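Local coordinates for protein galactose-1-phosphate uridylyltransferase (Pyrobaculum aerophilum str. IM2, PDB 6K9Z) that probably transfers uridylyl groups between UDP-glucose and galactose 1-phosphate, and binds zinc, iron and UDP, at residues 187-193 with 204-210; 236-240 with 303-307; 88-92 with 125-129. The protein carries 1 engineered substitution. All blocks are in the same frame, centred on the assembly; numbering follows the deposited sequence.

Interaction 1: 187-193 with 204-210; sequences NRNWKAF and VHIYPKR
Trp190, Ala192, Ile206 and Pro208 form the apolar face of an antiparallel beta hairpin, strands 190-193 and 202-208 of the long half-barrel sheet. The indole (chi1 -60°, chi2 86°) lies over Pro208, a CH-pi contact with Pro208 CB 3.8 Å from the centroid of the six-membered ring and 14° off its normal; Trp190 CE3 meets Ile206 CG2 at 3.8 Å, and Ala192 CB meets Ile206 CG1 at 3.9 Å. Helix 220-240 packs on this face. On the other, Phe193 CE2 (chi1 60°) lies 3.6 Å from Tyr207 CD1, the ring planes 15° apart but slid until they barely overlap; Tyr207 also stacks on the iron ligand His266. The extended strands run at 162°, axes 4.7 Å apart. Lys191-Tyr207 and Phe193-His205 are hydrogen-bonded pairs, with Lys191 N to Tyr207 O and Tyr207 N to Lys191 O both 2.9 Å, Phe193 N to His205 O 3.0 Å and His205 N to Phe193 O 2.9 Å; Trp190-Pro208 and Ala192-Ile206 are non-hydrogen-bonded pairs. At the hairpin's open end, Lys209 N donates to Asn189 O (2.9 Å) and Lys209 NZ to Asn187 O (2.7 Å). Asn187 makes an Asx turn, OD1 accepting from Asn189 N at 3.2 Å; ND2 of both asparagines is hydrogen-bonded to Asp225. At the exposed end, Arg210 NH1 donates to Asn189 OD1 at 2.8 Å.

Interaction 2: 236-240 with 303-307; sequences ALKQV and ARIKA
Two alpha-helices of the C-terminal half cross steeply here: residues 236-240 of helix 220-240 pack on helix 298-309, the local axes at 106° and 9.2 Å apart at closest approach. Ala236 to Lys238 and the whole of 303-307 keep helical backbone angles, and only 233 Å² is buried between the two segments. Ala236 comes first, its CA-to-CB bond pointing toward the partner helix. Its CB rests against Ile305, 4.0 Å from Ile305 O and 4.2 Å from Ile305 CG2. One residue on, Leu237 starts out sideways, but its m,t rotamer carries CD2 to 4.2 Å from Ile305 CD1. Ile305, itself m,t, touches both residues, and it also packs on His202 and Val204 of strand 202-208, so the helix pair is seated on the sheet. Val240 then points toward helix 298-309 and makes the closest backbone approach, its CA 5.9 Å from that of Ile305. In the p rotamer it places CG2 4.1 Å from Ile305 N and 4.5 Å from Ile305 CG1, and the same methyl lies over one face of the Arg304 guanidinium, 4.0 Å from NH1. Arg304 reaches this position by bending at chi3 (66°), and its NH1 is hydrogen-bonded to His202. With Arg304 NH2 still 3.7 Å from Val240 O, the two segments meet by van der Waals packing, beside the Cys235-Cys312 disulfide, and not by directional polar bonds.

Interaction 3: 88-92 with 125-129; sequences VDDLS and FRNKG
A salt bridge without a directed hydrogen bond marks this contact: Asp90 OD1 lies 3.4 Å from Arg126 NH1 but well out of the guanidinium plane, so charge alone draws them together. Asp90 OD1 is also hydrogen-bonded to Tyr247, and Arg126 NH2 is salt-bridged to Glu82. Arg126 and Lys128 both point toward the 88-92 loop, each with chi1 near -171°; the closest CA pair, Asp90 and Lys128, is 7.6 Å apart. Their strand, 121-128, is an inner strand of the half-barrel sheet, between 140-146 and 247-252. Engineered Phe140, at the predicted UMP-histidine position, has its side chain about 6 Å from that of Arg126 (nearest atoms), so the contact probably borders the active site. Asp90 OD2 accepts from Ser92 N (3.2 Å) in an Asx turn. Leu91 CB packs 3.9 Å from Arg126 CZ, and Leu91 N, without a hydrogen-bond partner, lies over one guanidinium face. One water bridges Asp89 O and Arg126 NH2. Lys128 NZ meets Asp89 OD2 at 3.0 Å in a hydrogen-bonded salt bridge.

In the fold
Interactions 1 and 3 both involve the nine-stranded sheet, but in different halves of the protein: interaction 1 pairs two neighbouring strands, whereas interaction 3 ties a connecting loop to one strand by side chains. Interaction 2 joins two helices beside that sheet and is mostly apolar, with no directed polar bond, in contrast to the backbone ladder of the first and the charge pairs of the third. All three are largely buried, although the polar ends of interaction 1 and Asp89 of interaction 3 reach the surface. Interaction 2 touches both others: Ile305 CD1 packs 3.8 Å from Val204 CG2, and Lys238 CE lies 3.0 Å from Asp89 OD2, a contact between the two halves.

Interaction 1: 187-193 with 204-210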
ATOM      1  N   ASN A 187     -18.782  21.895   8.331  1.00 16.25           N
ATOM      2  CA  ASN A 187     -20.212  22.214   8.550  1.00 16.36           C
ATOM      3  C   ASN A 187     -20.497  22.060  10.052  1.00 16.44           C
ATOM      4  O   ASN A 187     -19.556  22.014  10.875  1.00 16.51           O
ATOM      5  CB  ASN A 187     -21.168  21.555   7.553  1.00 16.24           C
ATOM      6  CG  ASN A 187     -21.126  20.045   7.571  1.00 15.48           C
ATOM      7  OD1 ASN A 187     -20.763  19.447   8.574  1.00 14.53           O
ATOM      8  ND2 ASN A 187     -21.508  19.432   6.466  1.00 15.67           N
ATOM      9  N   ARG A 188     -21.763  22.025  10.421  1.00 16.88           N
ATOM     10  CA  ARG A 188     -22.056  21.971  11.871  1.00 17.71           C
ATOM     11  C   ARG A 188     -21.560  20.663  12.453  1.00 17.79           C
ATOM     12  O   ARG A 188     -21.373  20.681  13.667  1.00 18.56           O
ATOM     13  CB  ARG A 188     -23.554  22.105  12.136  1.00 17.77           C
ATOM     14  CG  ARG A 188     -24.055  23.499  11.817  1.00 18.20           C
ATOM     15  CD  ARG A 188     -25.538  23.613  11.941  1.00 18.33           C
ATOM     16  NE  ARG A 188     -25.909  25.003  11.782  1.00 18.94           N
ATOM     17  CZ  ARG A 188     -27.072  25.503  12.144  1.00 19.78           C
ATOM     18  NH1 ARG A 188     -27.994  24.683  12.613  1.00 19.63           N
ATOM     19  NH2 ARG A 188     -27.336  26.804  12.043  1.00 20.60           N
ATOM     20  N   ASN A 189     -21.414  19.590  11.659  1.00 17.09           N
ATOM     21  CA  ASN A 189     -21.191  18.248  12.263  1.00 17.15           C
ATOM     22  C   ASN A 189     -19.863  17.626  11.814  1.00 16.77           C
ATOM     23  O   ASN A 189     -19.506  16.576  12.419  1.00 17.00           O
ATOM     24  CB  ASN A 189     -22.365  17.308  12.043  1.00 17.43           C
ATOM     25  CG  ASN A 189     -23.509  17.631  12.991  1.00 19.41           C
ATOM     26  OD1 ASN A 189     -23.293  17.554  14.195  1.00 20.87           O
ATOM     27  ND2 ASN A 189     -24.698  17.984  12.506  1.00 19.65           N
ATOM     28  N   TRP A 190     -19.195  18.194  10.816  1.00 16.48           N
ATOM     29  CA  TRP A 190     -18.004  17.554  10.164  1.00 15.99           C
ATOM     30  C   TRP A 190     -16.901  18.577   9.882  1.00 16.44           C
ATOM     31  O   TRP A 190     -17.189  19.761   9.644  1.00 16.00           O
ATOM     32  CB  TRP A 190     -18.396  16.802   8.906  1.00 15.38           C
ATOM     33  CG  TRP A 190     -19.380  15.718   9.202  1.00 14.89           C
ATOM     34  CD1 TRP A 190     -20.736  15.859   9.275  1.00 15.39           C
ATOM     35  CD2 TRP A 190     -19.096  14.339   9.503  1.00 14.74           C
ATOM     36  NE1 TRP A 190     -21.313  14.675   9.628  1.00 15.09           N
ATOM     37  CE2 TRP A 190     -20.347  13.713   9.735  1.00 14.73           C
ATOM     38  CE3 TRP A 190     -17.945  13.538   9.423  1.00 14.22           C
ATOM     39  CZ2 TRP A 190     -20.446  12.351  10.024  1.00 14.64           C
ATOM     40  CZ3 TRP A 190     -18.043  12.202   9.744  1.00 14.55           C
ATOM     41  CH2 TRP A 190     -19.278  11.623  10.032  1.00 14.69           C
ATOM     42  N   LYS A 191     -15.652  18.123  10.022  1.00 16.23           N
ATOM     43  CA  LYS A 191     -14.469  18.865   9.573  1.00 17.15           C
ATOM     44  C   LYS A 191     -13.732  17.971   8.567  1.00 16.41           C
ATOM     45  O   LYS A 191     -13.467  16.784   8.881  1.00 16.37           O
ATOM     46  CB  LYS A 191     -13.514  19.094  10.746  1.00 19.37           C
ATOM     47  CG  LYS A 191     -13.805  20.254  11.613  1.00 23.49           C
ATOM     48  CD  LYS A 191     -12.441  20.712  12.261  1.00 25.66           C
ATOM     49  CE  LYS A 191     -12.576  21.997  12.995  1.00 27.69           C
ATOM     50  NZ  LYS A 191     -11.303  22.374  13.640  1.00 27.64           N
ATOM     51  N   ALA A 192     -13.367  18.542   7.437  1.00 15.39           N
ATOM     52  CA  ALA A 192     -12.518  17.917   6.407  1.00 15.07           C
ATOM     53  C   ALA A 192     -11.200  18.694   6.327  1.00 15.62           C
ATOM     54  O   ALA A 192     -11.244  19.910   6.168  1.00 16.01           O
ATOM     55  CB  ALA A 192     -13.265  18.027   5.104  1.00 14.77           C
ATOM     56  N   PHE A 193     -10.074  18.026   6.492  1.00 15.48           N
ATOM     57  CA  PHE A 193      -8.750  18.681   6.579  1.00 15.55           C
ATOM     58  C   PHE A 193      -7.737  17.764   5.916  1.00 15.40           C
ATOM     59  O   PHE A 193      -7.924  16.535   5.870  1.00 14.38           O
ATOM     60  CB  PHE A 193      -8.393  19.054   8.027  1.00 16.04           C
ATOM     61  CG  PHE A 193      -8.329  17.878   8.968  1.00 16.06           C
ATOM     62  CD1 PHE A 193      -7.157  17.168   9.132  1.00 16.09           C
ATOM     63  CD2 PHE A 193      -9.458  17.455   9.665  1.00 16.11           C
ATOM     64  CE1 PHE A 193      -7.095  16.092   9.994  1.00 16.25           C
ATOM     65  CE2 PHE A 193      -9.393  16.341  10.491  1.00 16.06           C
ATOM     66  CZ  PHE A 193      -8.201  15.691  10.683  1.00 16.28           C
ATOM     67  N   VAL A 204      -7.454  13.928   2.142  1.00 15.92           N
ATOM     68  CA  VAL A 204      -8.405  14.656   3.017  1.00 15.83           C
ATOM     69  C   VAL A 204      -9.051  13.654   3.954  1.00 15.42           C
ATOM     70  O   VAL A 204      -9.523  12.578   3.490  1.00 15.34           O
ATOM     71  CB  VAL A 204      -9.428  15.441   2.173  1.00 16.20           C
ATOM     72  CG1 VAL A 204     -10.399  16.171   3.113  1.00 16.51           C
ATOM     73  CG2 VAL A 204      -8.811  16.415   1.216  1.00 17.11           C
ATOM     74  N   HIS A 205      -9.041  13.956   5.255  1.00 14.67           N
ATOM     75  CA  HIS A 205      -9.759  13.148   6.277  1.00 14.35           C
ATOM     76  C   HIS A 205     -11.011  13.904   6.704  1.00 14.10           C
ATOM     77  O   HIS A 205     -10.925  15.166   6.887  1.00 14.38           O
ATOM     78  CB  HIS A 205      -8.838  12.853   7.439  1.00 14.64           C
ATOM     79  CG  HIS A 205      -7.746  11.900   7.122  1.00 14.26           C
ATOM     80  ND1 HIS A 205      -7.029  11.290   8.099  1.00 14.44           N
ATOM     81  CD2 HIS A 205      -7.234  11.512   5.928  1.00 14.83           C
ATOM     82  CE1 HIS A 205      -6.098  10.546   7.533  1.00 14.41           C
ATOM     83  NE2 HIS A 205      -6.193  10.681   6.188  1.00 14.47           N
ATOM     84  N   ILE A 206     -12.119  13.195   6.835  1.00 13.50           N
ATOM     85  CA  ILE A 206     -13.417  13.811   7.185  1.00 13.97           C
ATOM     86  C   ILE A 206     -13.807  13.184   8.531  1.00 13.92           C
ATOM     87  O   ILE A 206     -14.142  11.959   8.600  1.00 14.37           O
ATOM     88  CB  ILE A 206     -14.447  13.663   6.066  1.00 14.49           C
ATOM     89  CG1 ILE A 206     -13.886  14.232   4.745  1.00 14.81           C
ATOM     90  CG2 ILE A 206     -15.778  14.314   6.429  1.00 14.84           C
ATOM     91  CD1 ILE A 206     -14.824  14.169   3.547  1.00 15.17           C
ATOM     92  N   TYR A 207     -13.886  14.026   9.548  1.00 14.25           N
ATOM     93  CA  TYR A 207     -14.189  13.578  10.928  1.00 13.84           C
ATOM     94  C   TYR A 207     -15.443  14.233  11.450  1.00 14.49           C
ATOM     95  O   TYR A 207     -15.707  15.409  11.171  1.00 14.68           O
ATOM     96  CB  TYR A 207     -13.111  13.975  11.925  1.00 14.29           C
ATOM     97  CG  TYR A 207     -11.926  13.050  12.037  1.00 14.00           C
ATOM     98  CD1 TYR A 207     -10.834  13.151  11.180  1.00 14.11           C
ATOM     99  CD2 TYR A 207     -11.841  12.163  13.089  1.00 14.00           C
ATOM    100  CE1 TYR A 207      -9.720  12.339  11.350  1.00 14.18           C
ATOM    101  CE2 TYR A 207     -10.749  11.349  13.266  1.00 14.10           C
ATOM    102  CZ  TYR A 207      -9.670  11.445  12.412  1.00 14.26           C
ATOM    103  OH  TYR A 207      -8.601  10.619  12.636  1.00 14.07           O
ATOM    104  N   PRO A 208     -16.225  13.502  12.257  1.00 14.28           N
ATOM    105  CA  PRO A 208     -17.338  14.136  12.959  1.00 15.51           C
ATOM    106  C   PRO A 208     -16.772  14.971  14.116  1.00 16.36           C
ATOM    107  O   PRO A 208     -15.770  14.597  14.764  1.00 16.98           O
ATOM    108  CB  PRO A 208     -18.165  12.932  13.431  1.00 15.06           C
ATOM    109  CG  PRO A 208     -17.121  11.854  13.699  1.00 15.05           C
ATOM    110  CD  PRO A 208     -16.024  12.109  12.670  1.00 14.41           C
ATOM    111  N   LYS A 209     -17.418  16.120  14.352  1.00 17.42           N
ATOM    112  CA  LYS A 209     -16.991  17.037  15.425  1.00 18.83           C
ATOM    113  C   LYS A 209     -17.344  16.407  16.781  1.00 20.14           C
ATOM    114  O   LYS A 209     -16.646  16.700  17.737  1.00 21.50           O
ATOM    115  CB  LYS A 209     -17.665  18.392  15.219  1.00 19.49           C
ATOM    116  CG  LYS A 209     -17.025  19.208  14.104  1.00 20.21           C
ATOM    117  CD  LYS A 209     -17.820  20.456  13.727  1.00 21.04           C
ATOM    118  CE  LYS A 209     -17.018  21.397  12.852  1.00 21.19           C
ATOM    119  NZ  LYS A 209     -17.670  22.729  12.734  1.00 22.12           N
ATOM    120  N   ARG A 210     -18.448  15.674  16.858  1.00 20.28           N
ATOM    121  CA  ARG A 210     -18.799  14.887  18.055  1.00 21.75           C
ATOM    122  C   ARG A 210     -18.033  13.573  17.996  1.00 20.01           C
ATOM    123  O   ARG A 210     -17.856  13.059  16.897  1.00 18.99           O
ATOM    124  CB  ARG A 210     -20.316  14.718  18.187  1.00 25.24           C
ATOM    125  CG  ARG A 210     -20.975  15.943  18.804  1.00 31.36           C
ATOM    126  CD  ARG A 210     -22.452  15.675  19.019  1.00 36.21           C
ATOM    127  NE  ARG A 210     -23.042  15.870  17.699  1.00 42.37           N
ATOM    128  CZ  ARG A 210     -24.340  15.957  17.427  1.00 42.86           C
ATOM    129  NH1 ARG A 210     -24.721  16.167  16.176  1.00 39.48           N
ATOM    130  NH2 ARG A 210     -25.237  15.828  18.397  1.00 45.88           N
TER
HETATM  131  O   HOH W   1     -20.596  15.250  14.769  1.00 19.91           O

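Interaction 2: 236-240 with 303-307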
ATOM      1  N   ALA A 236     -14.325  19.199  -4.924  1.00 19.10           N
ATOM      2  CA  ALA A 236     -13.064  19.961  -4.943  1.00 19.96           C
ATOM      3  C   ALA A 236     -11.963  19.123  -5.614  1.00 20.32           C
ATOM      4  O   ALA A 236     -11.208  19.670  -6.416  1.00 21.02           O
ATOM      5  CB  ALA A 236     -12.664  20.333  -3.557  1.00 19.66           C
ATOM      6  N   LEU A 237     -11.903  17.831  -5.324  1.00 21.58           N
ATOM      7  CA  LEU A 237     -10.831  16.954  -5.863  1.00 23.55           C
ATOM      8  C   LEU A 237     -11.036  16.861  -7.363  1.00 26.50           C
ATOM      9  O   LEU A 237     -10.012  16.823  -8.058  1.00 28.17           O
ATOM     10  CB  LEU A 237     -10.826  15.569  -5.203  1.00 24.22           C
ATOM     11  CG  LEU A 237     -10.365  15.603  -3.753  1.00 25.70           C
ATOM     12  CD1 LEU A 237     -10.302  14.208  -3.142  1.00 28.41           C
ATOM     13  CD2 LEU A 237      -9.005  16.256  -3.635  1.00 25.84           C
ATOM     14  N   LYS A 238     -12.292  16.868  -7.820  1.00 27.54           N
ATOM     15  CA  LYS A 238     -12.651  16.653  -9.238  1.00 31.48           C
ATOM     16  C   LYS A 238     -12.050  17.775 -10.067  1.00 33.28           C
ATOM     17  O   LYS A 238     -11.773  17.544 -11.264  1.00 36.93           O
ATOM     18  CB  LYS A 238     -14.166  16.577  -9.400  1.00 33.31           C
ATOM     19  CG  LYS A 238     -14.674  15.651 -10.481  1.00 35.51           C
ATOM     20  CD  LYS A 238     -16.188  15.570 -10.513  1.00 37.24           C
ATOM     21  CE  LYS A 238     -16.707  14.703 -11.637  1.00 39.10           C
ATOM     22  NZ  LYS A 238     -17.838  15.333 -12.345  1.00 41.49           N
ATOM     23  N   GLN A 239     -11.886  18.976  -9.495  1.00 35.78           N
ATOM     24  CA  GLN A 239     -11.346  20.112 -10.297  1.00 38.64           C
ATOM     25  C   GLN A 239      -9.995  20.654  -9.803  1.00 36.69           C
ATOM     26  O   GLN A 239      -9.369  21.397 -10.578  1.00 40.41           O
ATOM     27  CB  GLN A 239     -12.324  21.290 -10.336  1.00 38.98           C
ATOM     28  CG  GLN A 239     -13.701  21.001  -9.760  1.00 43.08           C
ATOM     29  CD  GLN A 239     -14.427  22.280  -9.420  1.00 43.21           C
ATOM     30  OE1 GLN A 239     -14.399  23.253 -10.170  1.00 42.46           O
ATOM     31  NE2 GLN A 239     -15.081  22.288  -8.272  1.00 43.14           N
ATOM     32  N   VAL A 240      -9.540  20.312  -8.594  1.00 32.82           N
ATOM     33  CA  VAL A 240      -8.278  20.931  -8.098  1.00 32.55           C
ATOM     34  C   VAL A 240      -7.181  20.728  -9.141  1.00 35.15           C
ATOM     35  O   VAL A 240      -6.348  21.589  -9.250  1.00 34.12           O
ATOM     36  CB  VAL A 240      -7.869  20.409  -6.706  1.00 30.65           C
ATOM     37  CG1 VAL A 240      -7.556  18.923  -6.727  1.00 30.39           C
ATOM     38  CG2 VAL A 240      -6.696  21.203  -6.147  1.00 31.11           C
ATOM     39  N   ALA A 303      -4.266  24.331   0.993  1.00 21.99           N
ATOM     40  CA  ALA A 303      -4.615  25.684   0.486  1.00 23.25           C
ATOM     41  C   ALA A 303      -5.210  25.533  -0.921  1.00 23.65           C
ATOM     42  O   ALA A 303      -6.219  26.223  -1.266  1.00 22.92           O
ATOM     43  CB  ALA A 303      -3.395  26.591   0.477  1.00 25.27           C
ATOM     44  N   ARG A 304      -4.589  24.682  -1.743  1.00 24.06           N
ATOM     45  CA  ARG A 304      -5.032  24.476  -3.154  1.00 25.53           C
ATOM     46  C   ARG A 304      -6.397  23.789  -3.209  1.00 22.97           C
ATOM     47  O   ARG A 304      -7.294  24.205  -3.990  1.00 22.05           O
ATOM     48  CB  ARG A 304      -4.033  23.630  -3.941  1.00 27.85           C
ATOM     49  CG  ARG A 304      -2.786  24.393  -4.320  1.00 33.25           C
ATOM     50  CD  ARG A 304      -1.829  23.428  -4.996  1.00 38.46           C
ATOM     51  NE  ARG A 304      -2.258  22.882  -6.307  1.00 44.26           N
ATOM     52  CZ  ARG A 304      -2.666  21.608  -6.564  1.00 46.20           C
ATOM     53  NH1 ARG A 304      -2.746  20.694  -5.595  1.00 41.46           N
ATOM     54  NH2 ARG A 304      -2.991  21.278  -7.821  1.00 46.12           N
ATOM     55  N   ILE A 305      -6.592  22.768  -2.375  1.00 21.78           N
ATOM     56  CA  ILE A 305      -7.905  22.058  -2.308  1.00 20.49           C
ATOM     57  C   ILE A 305      -8.956  23.069  -1.865  1.00 20.94           C
ATOM     58  O   ILE A 305     -10.025  23.124  -2.481  1.00 20.37           O
ATOM     59  CB  ILE A 305      -7.841  20.834  -1.376  1.00 19.65           C
ATOM     60  CG1 ILE A 305      -6.886  19.781  -1.932  1.00 19.54           C
ATOM     61  CG2 ILE A 305      -9.222  20.261  -1.103  1.00 18.83           C
ATOM     62  CD1 ILE A 305      -6.714  18.613  -1.041  1.00 18.87           C
ATOM     63  N   LYS A 306      -8.659  23.813  -0.812  1.00 21.23           N
ATOM     64  CA  LYS A 306      -9.638  24.777  -0.245  1.00 22.18           C
ATOM     65  C   LYS A 306     -10.024  25.799  -1.314  1.00 22.36           C
ATOM     66  O   LYS A 306     -11.264  26.113  -1.423  1.00 22.24           O
ATOM     67  CB  LYS A 306      -9.125  25.414   1.042  1.00 23.64           C
ATOM     68  CG  LYS A 306     -10.150  26.277   1.788  1.00 25.83           C
ATOM     69  CD  LYS A 306      -9.454  26.932   2.936  1.00 28.74           C
ATOM     70  CE  LYS A 306     -10.311  27.031   4.159  1.00 31.48           C
ATOM     71  NZ  LYS A 306     -11.247  28.157   3.977  1.00 33.65           N
ATOM     72  N   ALA A 307      -9.072  26.313  -2.089  1.00 23.14           N
ATOM     73  CA  ALA A 307      -9.351  27.338  -3.125  1.00 24.25           C
ATOM     74  C   ALA A 307     -10.302  26.702  -4.145  1.00 24.52           C
ATOM     75  O   ALA A 307     -11.308  27.376  -4.553  1.00 24.74           O
ATOM     76  CB  ALA A 307      -8.069  27.847  -3.760  1.00 25.26           C
TER

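Interaction 3: 88-92 with 125-129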
ATOM      1  N   VAL A  88     -23.123   8.787 -14.485  1.00 39.32           N
ATOM      2  CA  VAL A  88     -22.739   9.815 -13.479  1.00 36.99           C
ATOM      3  C   VAL A  88     -21.247   9.569 -13.302  1.00 35.89           C
ATOM      4  O   VAL A  88     -20.928   8.403 -13.104  1.00 35.44           O
ATOM      5  CB  VAL A  88     -23.561   9.600 -12.190  1.00 35.96           C
ATOM      6  CG1 VAL A  88     -23.048  10.386 -10.994  1.00 35.04           C
ATOM      7  CG2 VAL A  88     -25.023   9.918 -12.441  1.00 36.94           C
ATOM      8  N   ASP A  89     -20.368  10.564 -13.453  1.00 36.24           N
ATOM      9  CA  ASP A  89     -18.905  10.326 -13.298  1.00 35.90           C
ATOM     10  C   ASP A  89     -18.588   9.929 -11.854  1.00 33.51           C
ATOM     11  O   ASP A  89     -17.823   8.927 -11.664  1.00 32.88           O
ATOM     12  CB  ASP A  89     -18.039  11.523 -13.689  1.00 39.16           C
ATOM     13  CG  ASP A  89     -16.550  11.259 -13.421  1.00 40.59           C
ATOM     14  OD1 ASP A  89     -15.942  10.428 -14.154  1.00 41.52           O
ATOM     15  OD2 ASP A  89     -15.992  11.862 -12.459  1.00 40.53           O
ATOM     16  N   ASP A  90     -19.141  10.652 -10.858  1.00 30.88           N
ATOM     17  CA  ASP A  90     -18.655  10.544  -9.447  1.00 29.06           C
ATOM     18  C   ASP A  90     -19.820  10.561  -8.441  1.00 27.85           C
ATOM     19  O   ASP A  90     -20.875  11.133  -8.731  1.00 27.94           O
ATOM     20  CB  ASP A  90     -17.644  11.663  -9.130  1.00 29.71           C
ATOM     21  CG  ASP A  90     -16.984  11.459  -7.777  1.00 29.02           C
ATOM     22  OD1 ASP A  90     -16.720  10.267  -7.425  1.00 28.59           O
ATOM     23  OD2 ASP A  90     -16.821  12.446  -7.036  1.00 29.45           O
ATOM     24  N   LEU A  91     -19.582  10.056  -7.245  1.00 27.31           N
ATOM     25  CA  LEU A  91     -20.474  10.225  -6.069  1.00 26.88           C
ATOM     26  C   LEU A  91     -20.829  11.702  -5.921  1.00 28.18           C
ATOM     27  O   LEU A  91     -21.996  12.037  -5.686  1.00 28.02           O
ATOM     28  CB  LEU A  91     -19.729   9.698  -4.851  1.00 26.43           C
ATOM     29  CG  LEU A  91     -20.488   9.725  -3.540  1.00 26.34           C
ATOM     30  CD1 LEU A  91     -21.730   8.843  -3.612  1.00 25.66           C
ATOM     31  CD2 LEU A  91     -19.541   9.255  -2.445  1.00 26.77           C
ATOM     32  N   SER A  92     -19.854  12.597  -6.109  1.00 22.84           N
ATOM     33  CA  SER A  92     -20.046  14.056  -5.903  1.00 23.12           C
ATOM     34  C   SER A  92     -20.999  14.664  -6.930  1.00 23.65           C
ATOM     35  O   SER A  92     -21.501  15.785  -6.679  1.00 23.96           O
ATOM     36  CB  SER A  92     -18.716  14.798  -5.868  1.00 24.19           C
ATOM     37  OG  SER A  92     -18.081  14.848  -7.133  1.00 25.36           O
ATOM     38  N   PHE A 125     -15.636   0.966   1.534  1.00 13.86           N
ATOM     39  CA  PHE A 125     -14.594   1.642   0.738  1.00 13.95           C
ATOM     40  C   PHE A 125     -15.114   1.910  -0.661  1.00 14.36           C
ATOM     41  O   PHE A 125     -16.117   1.333  -1.061  1.00 14.31           O
ATOM     42  CB  PHE A 125     -13.266   0.885   0.729  1.00 14.32           C
ATOM     43  CG  PHE A 125     -13.291  -0.454   0.069  1.00 14.80           C
ATOM     44  CD1 PHE A 125     -13.743  -1.564   0.762  1.00 15.54           C
ATOM     45  CD2 PHE A 125     -12.894  -0.595  -1.254  1.00 15.12           C
ATOM     46  CE1 PHE A 125     -13.727  -2.814   0.164  1.00 15.67           C
ATOM     47  CE2 PHE A 125     -12.917  -1.831  -1.866  1.00 16.13           C
ATOM     48  CZ  PHE A 125     -13.341  -2.947  -1.169  1.00 16.19           C
ATOM     49  N   ARG A 126     -14.424   2.827  -1.351  1.00 14.85           N
ATOM     50  CA  ARG A 126     -14.827   3.197  -2.701  1.00 16.11           C
ATOM     51  C   ARG A 126     -13.550   3.400  -3.492  1.00 16.23           C
ATOM     52  O   ARG A 126     -12.711   4.167  -3.055  1.00 15.38           O
ATOM     53  CB  ARG A 126     -15.722   4.428  -2.672  1.00 17.01           C
ATOM     54  CG  ARG A 126     -16.389   4.755  -4.014  1.00 18.77           C
ATOM     55  CD  ARG A 126     -17.274   6.025  -3.907  1.00 18.83           C
ATOM     56  NE  ARG A 126     -18.287   6.048  -4.939  1.00 19.71           N
ATOM     57  CZ  ARG A 126     -18.097   6.456  -6.208  1.00 21.49           C
ATOM     58  NH1 ARG A 126     -16.913   6.922  -6.605  1.00 21.64           N
ATOM     59  NH2 ARG A 126     -19.066   6.317  -7.108  1.00 21.12           N
ATOM     60  N   ASN A 127     -13.469   2.763  -4.657  1.00 16.36           N
ATOM     61  CA  ASN A 127     -12.379   3.029  -5.623  1.00 17.44           C
ATOM     62  C   ASN A 127     -12.984   3.779  -6.806  1.00 17.66           C
ATOM     63  O   ASN A 127     -14.036   3.356  -7.288  1.00 17.14           O
ATOM     64  CB  ASN A 127     -11.720   1.740  -6.110  1.00 18.53           C
ATOM     65  CG  ASN A 127     -11.088   0.987  -4.964  1.00 19.17           C
ATOM     66  OD1 ASN A 127     -10.357   1.596  -4.179  1.00 19.12           O
ATOM     67  ND2 ASN A 127     -11.334  -0.324  -4.900  1.00 19.39           N
ATOM     68  N   LYS A 128     -12.300   4.837  -7.296  1.00 18.33           N
ATOM     69  CA  LYS A 128     -12.883   5.638  -8.394  1.00 18.55           C
ATOM     70  C   LYS A 128     -11.789   5.924  -9.409  1.00 19.02           C
ATOM     71  O   LYS A 128     -10.739   6.442  -9.022  1.00 18.03           O
ATOM     72  CB  LYS A 128     -13.469   6.940  -7.826  1.00 19.51           C
ATOM     73  CG  LYS A 128     -14.258   7.747  -8.836  1.00 21.75           C
ATOM     74  CD  LYS A 128     -13.442   8.691  -9.707  1.00 24.05           C
ATOM     75  CE  LYS A 128     -14.331   9.571 -10.565  1.00 26.37           C
ATOM     76  NZ  LYS A 128     -13.575  10.724 -11.115  1.00 29.73           N
ATOM     77  N   GLY A 129     -12.016   5.538 -10.654  1.00 20.15           N
ATOM     78  CA  GLY A 129     -11.115   5.900 -11.749  1.00 22.30           C
ATOM     79  C   GLY A 129     -10.572   4.681 -12.478  1.00 23.99           C
ATOM     80  O   GLY A 129     -10.039   3.751 -11.854  1.00 23.83           O
TER
HETATM   81  O   HOH W   2     -17.858   7.040  -9.586  1.00 25.68           O